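Local coordinates for thiamin pyrophosphokinase family protein (Enterococcus faecalis, PDB 3MEL) that probably transfers pyrophosphate from ATP to thiamine, making thiamine diphosphate, and is seen here with thiamine diphosphate and magnesium bound, at residues A[25-30]-A[85-90]; A[115-120]-A[159-164]. All coordinates share one frame; numbering follows the deposited sequence.

Contact 1. Residues A[25-30]-A[85-90]; sequences YFVGID and QEALQR
With CG swung anti to its own backbone nitrogen (chi1 -164°), Y25 sends its ring across to helix 79-90, while the R90 chain, extended from CG to NE, runs up to meet it. The ring's OH lies 3.4 Å from CD of R90, so the phenol touches the last methylene of the arginine rather than its charge; NE stays 4.0 Å from that oxygen. The guanidinium is occupied inside its own helix: OE1 of E86, one turn back, receives NH1 on its anti lone pair in a 3.2 Å salt bridge, and NH1 also bonds to the backbone O of E86 at 2.9 Å. Two acceptors on one nitrogen therefore limit how the group can rotate. Deeper in, the small A87 suits a helix lying over a sheet: its CB meets CG2 of V27 at 4.3 Å. The CA atoms of V27 and A87 are 7.6 Å apart. V27 is also packed against V4, L6, L45 and V47 of the flanking parallel strands, and I29 carries the seam on to A83, so helix and strand run in roughly opposite directions. Both lead to the bound ligands: D30, just past the strand, binds magnesium, and D79 and T80 at the helix start bind thiamine diphosphate. Between the two segments the attraction is thus van der Waals and hydrophobic, with the arginine's carbon chain as border and its charge probably balanced in part by E86.

Contact 2. Residues A[115-120]-A[159-164]; sequences LPFEPR and CCLTPV
The hydroxyl OG1 of T162, whose methyl meets F117 across the contact, is held twice: it donates to the backbone O of P163 at 3.1 Å, from above that carbonyl's plane, and it also bonds to the backbone N of M205. Threonine suits the turn after strand 155-160, because its hydroxyl ties the loop together while its methyl is left to pack. With chi1 at 67°, OG1 sits between the backbone N and the carbonyl carbon, and CG2 is anti to that carbon. The methyl reaches the edge of the F117 ring, near the ring plane, beside CZ (3.3 Å) and CE1 (3.7 Å). L161 approaches the other flank of the ring's end obliquely, its CB lying 3.9 Å from CZ of F117. A long, flat phenylalanine is apt here: CA of F117 stays 9.6 Å from CA of L161, and the ring bridges that gap. Y139 packs against P116 and L161, and the second subunit joins in, its P184 on F117 and its W114 on L161. The contact thus connects the 3-10 turn at 115-117 to the part that belongs by sequence to the vitamin B1 binding domain family, at the dimer interface and far from the ligand sites. Across the two segments the chemistry is wholly apolar, a ring end against aliphatic carbons, while the T162 hydroxyl is served by P163 and M205.

Overall arrangement
From the N terminus the chain lays down strand 3-7, then strand 26-29 beside it, and contact 1 closes a 54-residue loop when helix 79-90 returns over that strand. Strand 95-99 and helix 106-113 follow before contact 2 opens at 115-120; it closes after 38 residues, half of them strand, beyond strand 155-160. The two loops are in series, neither nested nor crossed, with centres 22 Å apart. Contact 1 lies on the parallel half of the ten-stranded sheet, in the catalytic domain; contact 2 joins that domain to the antiparallel half, which belongs by sequence to the vitamin B1 binding domain family. They come close where the Q85 and R120 side chains lie together.

Contact 1. Residues A[25-30]-A[85-90]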
loop_
_atom_site.group_PDB
_atom_site.type_symbol
_atom_site.label_atom_id
_atom_site.label_comp_id
_atom_site.label_asym_id
_atom_site.label_seq_id
_atom_site.Cartn_x
_atom_site.Cartn_y
_atom_site.Cartn_z
ATOM N N TYR A 25 -4.071 -15.298 -22.365
ATOM C CA TYR A 25 -4.075 -13.969 -22.949
ATOM C C TYR A 25 -3.079 -13.120 -22.171
ATOM O O TYR A 25 -3.136 -13.069 -20.947
ATOM C CB TYR A 25 -5.480 -13.370 -22.840
ATOM C CG TYR A 25 -5.750 -12.172 -23.729
ATOM C CD1 TYR A 25 -5.753 -12.301 -25.116
ATOM C CD2 TYR A 25 -6.027 -10.909 -23.185
ATOM C CE1 TYR A 25 -6.004 -11.209 -25.935
ATOM C CE2 TYR A 25 -6.291 -9.817 -24.000
ATOM C CZ TYR A 25 -6.276 -9.978 -25.370
ATOM O OH TYR A 25 -6.528 -8.910 -26.198
ATOM N N PHE A 26 -2.165 -12.460 -22.874
ATOM C CA PHE A 26 -1.149 -11.652 -22.215
ATOM C C PHE A 26 -1.305 -10.178 -22.560
ATOM O O PHE A 26 -1.377 -9.810 -23.733
ATOM C CB PHE A 26 0.254 -12.136 -22.579
ATOM C CG PHE A 26 0.578 -13.508 -22.061
ATOM C CD1 PHE A 26 1.617 -13.703 -21.174
ATOM C CD2 PHE A 26 -0.153 -14.617 -22.472
ATOM C CE1 PHE A 26 1.936 -14.973 -20.707
ATOM C CE2 PHE A 26 0.156 -15.884 -22.008
ATOM C CZ PHE A 26 1.201 -16.056 -21.115
ATOM N N VAL A 27 -1.339 -9.342 -21.522
ATOM C CA VAL A 27 -1.630 -7.919 -21.651
ATOM C C VAL A 27 -0.471 -7.077 -21.135
ATOM O O VAL A 27 -0.077 -7.200 -19.991
ATOM C CB VAL A 27 -2.902 -7.547 -20.878
ATOM C CG1 VAL A 27 -3.283 -6.090 -21.133
ATOM C CG2 VAL A 27 -4.036 -8.443 -21.284
ATOM N N GLY A 28 0.075 -6.227 -21.996
ATOM C CA GLY A 28 1.138 -5.329 -21.608
ATOM C C GLY A 28 0.534 -3.984 -21.262
ATOM O O GLY A 28 -0.436 -3.546 -21.878
ATOM N N ILE A 29 1.094 -3.330 -20.258
ATOM C CA ILE A 29 0.659 -1.995 -19.890
ATOM C C ILE A 29 1.856 -1.066 -19.978
ATOM O O ILE A 29 2.817 -1.216 -19.226
ATOM C CB ILE A 29 0.089 -1.976 -18.473
ATOM C CG1 ILE A 29 -1.048 -3.001 -18.352
ATOM C CG2 ILE A 29 -0.387 -0.599 -18.129
ATOM C CD1 ILE A 29 -1.613 -3.150 -16.958
ATOM N N ASP A 30 1.814 -0.125 -20.918
ATOM C CA ASP A 30 2.922 0.804 -21.101
ATOM C C ASP A 30 4.231 0.028 -21.181
ATOM O O ASP A 30 4.401 -0.843 -22.019
ATOM C CB ASP A 30 2.999 1.808 -19.941
ATOM C CG ASP A 30 2.563 3.198 -20.333
ATOM O OD1 ASP A 30 1.837 3.342 -21.331
ATOM O OD2 ASP A 30 2.935 4.158 -19.632
ATOM N N GLN A 85 -10.166 -2.833 -17.838
ATOM C CA GLN A 85 -11.486 -2.784 -18.453
ATOM C C GLN A 85 -11.493 -3.375 -19.875
ATOM O O GLN A 85 -12.398 -4.129 -20.238
ATOM C CB GLN A 85 -12.026 -1.348 -18.456
ATOM C CG GLN A 85 -13.545 -1.248 -18.701
ATOM C CD GLN A 85 -14.112 0.097 -18.307
ATOM O OE1 GLN A 85 -13.380 0.972 -17.833
ATOM N NE2 GLN A 85 -15.423 0.274 -18.495
ATOM N N GLU A 86 -10.488 -3.032 -20.673
ATOM C CA GLU A 86 -10.391 -3.557 -22.027
ATOM C C GLU A 86 -10.317 -5.077 -21.999
ATOM O O GLU A 86 -11.006 -5.761 -22.761
ATOM C CB GLU A 86 -9.147 -3.012 -22.742
ATOM C CG GLU A 86 -9.167 -1.528 -23.092
ATOM C CD GLU A 86 -10.366 -1.118 -23.944
ATOM O OE1 GLU A 86 -10.906 -1.965 -24.685
ATOM O OE2 GLU A 86 -10.777 0.067 -23.870
ATOM N N ALA A 87 -9.455 -5.595 -21.128
ATOM C CA ALA A 87 -9.200 -7.025 -21.039
ATOM C C ALA A 87 -10.425 -7.770 -20.511
ATOM O O ALA A 87 -10.747 -8.843 -20.998
ATOM C CB ALA A 87 -7.986 -7.291 -20.182
ATOM N N LEU A 88 -11.122 -7.203 -19.530
ATOM C CA LEU A 88 -12.374 -7.806 -19.111
ATOM C C LEU A 88 -13.422 -7.686 -20.207
ATOM O O LEU A 88 -14.368 -8.474 -20.253
ATOM C CB LEU A 88 -12.898 -7.189 -17.824
ATOM C CG LEU A 88 -12.435 -7.745 -16.486
ATOM C CD1 LEU A 88 -12.815 -6.752 -15.425
ATOM C CD2 LEU A 88 -13.047 -9.085 -16.179
ATOM N N GLN A 89 -13.276 -6.704 -21.092
ATOM C CA GLN A 89 -14.242 -6.579 -22.176
ATOM C C GLN A 89 -14.140 -7.799 -23.074
ATOM O O GLN A 89 -15.140 -8.248 -23.626
ATOM C CB GLN A 89 -14.024 -5.328 -23.015
ATOM C CG GLN A 89 -15.015 -5.253 -24.161
ATOM C CD GLN A 89 -14.681 -4.196 -25.204
ATOM O OE1 GLN A 89 -14.872 -3.000 -24.969
ATOM N NE2 GLN A 89 -14.200 -4.635 -26.374
ATOM N N ARG A 90 -12.920 -8.324 -23.196
ATOM C CA ARG A 90 -12.592 -9.388 -24.125
ATOM C C ARG A 90 -12.683 -10.740 -23.459
ATOM O O ARG A 90 -12.811 -11.750 -24.153
ATOM C CB ARG A 90 -11.167 -9.202 -24.656
ATOM C CG ARG A 90 -11.053 -8.374 -25.917
ATOM C CD ARG A 90 -9.679 -7.726 -26.047
ATOM N NE ARG A 90 -9.692 -6.637 -27.020
ATOM C CZ ARG A 90 -10.109 -5.393 -26.759
ATOM N NH1 ARG A 90 -10.538 -5.053 -25.547
ATOM N NH2 ARG A 90 -10.095 -4.481 -27.718
#

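Contact 2. Residues A[115-120]-A[159-164]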
loop_
_atom_site.group_PDB
_atom_site.type_symbol
_atom_site.label_atom_id
_atom_site.label_comp_id
_atom_site.label_asym_id
_atom_site.label_seq_id
_atom_site.Cartn_x
_atom_site.Cartn_y
_atom_site.Cartn_z
ATOM N N LEU A 115 -9.356 -1.058 -6.778
ATOM C CA LEU A 115 -9.980 -1.372 -8.066
ATOM C C LEU A 115 -11.403 -1.949 -7.963
ATOM O O LEU A 115 -12.338 -1.359 -8.503
ATOM C CB LEU A 115 -9.063 -2.255 -8.909
ATOM C CG LEU A 115 -8.020 -1.442 -9.675
ATOM C CD1 LEU A 115 -6.840 -2.267 -10.115
ATOM C CD2 LEU A 115 -8.649 -0.768 -10.859
ATOM N N PRO A 116 -11.576 -3.090 -7.257
ATOM C CA PRO A 116 -12.886 -3.704 -6.996
ATOM C C PRO A 116 -13.976 -2.731 -6.538
ATOM O O PRO A 116 -15.155 -3.022 -6.727
ATOM C CB PRO A 116 -12.593 -4.670 -5.844
ATOM C CG PRO A 116 -11.196 -4.349 -5.386
ATOM C CD PRO A 116 -10.509 -3.861 -6.605
ATOM N N PHE A 117 -13.595 -1.615 -5.920
ATOM C CA PHE A 117 -14.568 -0.628 -5.457
ATOM C C PHE A 117 -15.314 0.012 -6.604
ATOM O O PHE A 117 -16.484 0.358 -6.463
ATOM C CB PHE A 117 -13.894 0.477 -4.633
ATOM C CG PHE A 117 -13.767 0.156 -3.172
ATOM C CD1 PHE A 117 -14.869 -0.230 -2.444
ATOM C CD2 PHE A 117 -12.550 0.252 -2.532
ATOM C CE1 PHE A 117 -14.755 -0.546 -1.127
ATOM C CE2 PHE A 117 -12.439 -0.047 -1.205
ATOM C CZ PHE A 117 -13.542 -0.447 -0.501
ATOM N N GLU A 118 -14.629 0.183 -7.733
ATOM C CA GLU A 118 -15.190 0.889 -8.873
ATOM C C GLU A 118 -16.404 0.168 -9.453
ATOM O O GLU A 118 -16.380 -1.037 -9.687
ATOM C CB GLU A 118 -14.118 1.070 -9.931
ATOM C CG GLU A 118 -12.805 1.548 -9.367
ATOM C CD GLU A 118 -11.857 2.073 -10.431
ATOM O OE1 GLU A 118 -12.320 2.373 -11.555
ATOM O OE2 GLU A 118 -10.645 2.188 -10.137
ATOM N N PRO A 119 -17.488 0.912 -9.686
ATOM C CA PRO A 119 -18.720 0.236 -10.113
ATOM C C PRO A 119 -18.498 -0.649 -11.332
ATOM O O PRO A 119 -19.182 -1.654 -11.465
ATOM C CB PRO A 119 -19.668 1.398 -10.424
ATOM C CG PRO A 119 -19.167 2.520 -9.562
ATOM C CD PRO A 119 -17.668 2.369 -9.542
ATOM N N ARG A 120 -17.540 -0.301 -12.187
ATOM C CA ARG A 120 -17.239 -1.094 -13.387
ATOM C C ARG A 120 -16.386 -2.342 -13.119
ATOM O O ARG A 120 -16.076 -3.072 -14.041
ATOM C CB ARG A 120 -16.539 -0.230 -14.443
ATOM C CG ARG A 120 -15.041 -0.144 -14.255
ATOM C CD ARG A 120 -14.423 1.018 -15.020
ATOM N NE ARG A 120 -13.235 1.538 -14.343
ATOM C CZ ARG A 120 -12.551 2.607 -14.733
ATOM N NH1 ARG A 120 -12.938 3.276 -15.796
ATOM N NH2 ARG A 120 -11.484 3.010 -14.061
ATOM N N CYS A 159 -7.255 -7.833 5.448
ATOM C CA CYS A 159 -7.187 -6.389 5.371
ATOM C C CYS A 159 -8.581 -5.881 5.048
ATOM O O CYS A 159 -9.083 -6.097 3.954
ATOM C CB CYS A 159 -6.189 -6.009 4.290
ATOM S SG CYS A 159 -4.546 -6.650 4.639
ATOM N N CYS A 160 -9.236 -5.275 6.027
ATOM C CA CYS A 160 -10.581 -4.760 5.832
ATOM C C CYS A 160 -10.502 -3.377 5.215
ATOM O O CYS A 160 -10.055 -2.429 5.866
ATOM C CB CYS A 160 -11.318 -4.690 7.164
ATOM S SG CYS A 160 -11.389 -6.277 7.994
ATOM N N LEU A 161 -10.925 -3.256 3.964
ATOM C CA LEU A 161 -10.774 -2.000 3.261
ATOM C C LEU A 161 -11.823 -0.994 3.736
ATOM O O LEU A 161 -11.662 0.242 3.597
ATOM C CB LEU A 161 -10.858 -2.229 1.760
ATOM C CG LEU A 161 -9.797 -3.204 1.255
ATOM C CD1 LEU A 161 -10.004 -3.476 -0.229
ATOM C CD2 LEU A 161 -8.393 -2.672 1.555
ATOM N N THR A 162 -12.883 -1.536 4.321
ATOM C CA THR A 162 -13.971 -0.738 4.832
ATOM C C THR A 162 -14.337 -1.266 6.195
ATOM O O THR A 162 -13.937 -2.365 6.552
ATOM C CB THR A 162 -15.197 -0.941 3.981
ATOM O OG1 THR A 162 -15.643 -2.286 4.157
ATOM C CG2 THR A 162 -14.875 -0.681 2.529
ATOM N N PRO A 163 -15.140 -0.506 6.952
ATOM C CA PRO A 163 -15.653 -1.127 8.175
ATOM C C PRO A 163 -16.305 -2.464 7.804
ATOM O O PRO A 163 -17.143 -2.487 6.891
ATOM C CB PRO A 163 -16.734 -0.143 8.650
ATOM C CG PRO A 163 -16.532 1.104 7.867
ATOM C CD PRO A 163 -15.866 0.725 6.593
ATOM N N VAL A 164 -15.919 -3.549 8.475
ATOM C CA VAL A 164 -16.523 -4.868 8.241
ATOM C C VAL A 164 -17.401 -5.286 9.430
ATOM O O VAL A 164 -17.177 -4.854 10.552
ATOM C CB VAL A 164 -15.445 -5.953 7.916
ATOM C CG1 VAL A 164 -15.933 -7.348 8.265
ATOM C CG2 VAL A 164 -15.054 -5.891 6.467
#